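Local coordinates for protein putative amidohydrolase/peptidase (Burkholderia cenocepacia, PDB 4WJB) that probably hydrolyses carbon-nitrogen bonds other than peptide bonds, as a zinc-dependent amidohydrolase of the peptidase M20 family, at residues H203-Q206 and G207-E211. Residues are numbered along the deposited sequence; the frame is centred on the assembly and turned at random.
Sequences HIEQ and GAILE. With ZN (zinc ion), chain E.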
loop_
_atom_site.group_PDB
_atom_site.type_symbol
_atom_site.label_atom_id
_atom_site.label_comp_id
_atom_site.label_asym_id
_atom_site.label_seq_id
_atom_site.Cartn_x
_atom_site.Cartn_y
_atom_site.Cartn_z
ATOM N N HIS A 203 24.711 17.307 -20.528
ATOM C CA HIS A 203 23.440 16.586 -20.412
ATOM C C HIS A 203 22.361 17.500 -19.825
ATOM O O HIS A 203 22.654 18.394 -19.028
ATOM C CB HIS A 203 23.619 15.327 -19.534
ATOM C CG HIS A 203 22.624 14.228 -19.799
ATOM N ND1 HIS A 203 21.315 14.281 -19.362
ATOM C CD2 HIS A 203 22.762 13.026 -20.413
ATOM C CE1 HIS A 203 20.686 13.174 -19.719
ATOM N NE2 HIS A 203 21.541 12.393 -20.358
ATOM N N ILE A 204 21.113 17.290 -20.225
ATOM C CA ILE A 204 20.013 18.008 -19.600
ATOM C C ILE A 204 19.879 17.532 -18.157
ATOM O O ILE A 204 20.257 16.401 -17.832
ATOM C CB ILE A 204 18.687 17.800 -20.345
ATOM C CG1 ILE A 204 18.265 16.331 -20.276
ATOM C CG2 ILE A 204 18.816 18.260 -21.792
ATOM C CD1 ILE A 204 16.842 16.083 -20.726
ATOM N N GLU A 205 19.350 18.391 -17.294
ATOM C CA GLU A 205 19.281 18.078 -15.869
ATOM C C GLU A 205 18.412 16.858 -15.555
ATOM O O GLU A 205 18.765 16.061 -14.683
ATOM C CB GLU A 205 18.757 19.276 -15.067
ATOM C CG GLU A 205 18.632 18.961 -13.574
ATOM C CD GLU A 205 17.897 20.028 -12.785
ATOM O OE1 GLU A 205 17.872 21.201 -13.218
ATOM O OE2 GLU A 205 17.350 19.681 -11.719
ATOM N N GLN A 206 17.292 16.724 -16.271
ATOM C CA GLN A 206 16.258 15.721 -15.974
ATOM C C GLN A 206 15.621 16.018 -14.618
ATOM O O GLN A 206 15.167 15.117 -13.901
ATOM C CB GLN A 206 16.817 14.292 -16.010
ATOM C CG GLN A 206 17.476 13.900 -17.335
ATOM C CD GLN A 206 17.947 12.452 -17.353
ATOM O OE1 GLN A 206 18.667 12.013 -16.455
ATOM N NE2 GLN A 206 17.539 11.700 -18.379
ATOM N N GLY A 207 15.586 17.303 -14.283
ATOM C CA GLY A 207 15.012 17.781 -13.040
ATOM C C GLY A 207 14.757 19.267 -13.182
ATOM O O GLY A 207 15.153 19.868 -14.183
ATOM N N ALA A 208 14.110 19.859 -12.184
ATOM C CA ALA A 208 13.631 21.236 -12.272
ATOM C C ALA A 208 14.444 22.217 -11.428
ATOM O O ALA A 208 14.027 23.356 -11.224
ATOM C CB ALA A 208 12.161 21.295 -11.856
ATOM N N ILE A 209 15.596 21.783 -10.932
ATOM C CA ILE A 209 16.391 22.632 -10.046
ATOM C C ILE A 209 16.938 23.867 -10.770
ATOM O O ILE A 209 16.813 24.990 -10.278
ATOM C CB ILE A 209 17.555 21.843 -9.416
ATOM C CG1 ILE A 209 17.002 20.780 -8.459
ATOM C CG2 ILE A 209 18.522 22.782 -8.702
ATOM C CD1 ILE A 209 18.060 19.943 -7.779
ATOM N N LEU A 210 17.529 23.658 -11.941
ATOM C CA LEU A 210 18.091 24.767 -12.706
ATOM C C LEU A 210 16.985 25.691 -13.188
ATOM O O LEU A 210 17.090 26.915 -13.067
ATOM C CB LEU A 210 18.914 24.253 -13.894
ATOM C CG LEU A 210 20.218 23.541 -13.531
ATOM C CD1 LEU A 210 20.977 23.104 -14.784
ATOM C CD2 LEU A 210 21.086 24.443 -12.658
ATOM N N GLU A 211 15.915 25.100 -13.712
ATOM C CA GLU A 211 14.812 25.872 -14.270
ATOM C C GLU A 211 14.163 26.766 -13.224
ATOM O O GLU A 211 13.886 27.935 -13.486
ATOM C CB GLU A 211 13.761 24.945 -14.879
ATOM C CG GLU A 211 12.642 25.676 -15.599
ATOM C CD GLU A 211 11.437 24.789 -15.849
ATOM O OE1 GLU A 211 11.206 23.864 -15.041
ATOM O OE2 GLU A 211 10.722 25.017 -16.848
HETATM ZN ZN ZN E . 20.856 10.380 -20.715
HETATM O O HOH W 1 16.020 22.254 -14.641
HETATM O O HOH W 2 22.472 9.732 -19.524
#
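The carboxylate of E205 grips the backbone N-H groups of I209 and L210, a strand-turn-helix link in which the residue just after strand 198-204 accepts the first N-H groups of helix 209-213, with A208 at the N-cap. CG lies anti to the backbone N (chi1 178°) and the chain runs on extended, carrying the flat group over G207 to the helix start. OE2 receives I209 N at 2.8 Å through its syn lone pair; OE1 takes L210 N, also at 2.8 Å and nearly straight (169°), from the syn side but tilted out of the carboxylate plane. Packing is tight here: OE2 sits 3.0 Å from G207 C, where glycine has no side chain to obstruct it. The amino end of the helix would probably favour the charged carboxylate. The outer side is looser, with I209 and E211 partly exposed; I209 also packs on F247 of the second subunit. Away from the carboxylate, Q206 reaches toward D107, and its NE2 is hydrogen-bonded to S394 OG. H203 binds the zinc ion through NE2, alongside H96 and D107, while its ND1 donates to I204 O. A water bridges the turn, donating to E205 OE1 and G207 O and accepting from E211 N at 3.0 Å.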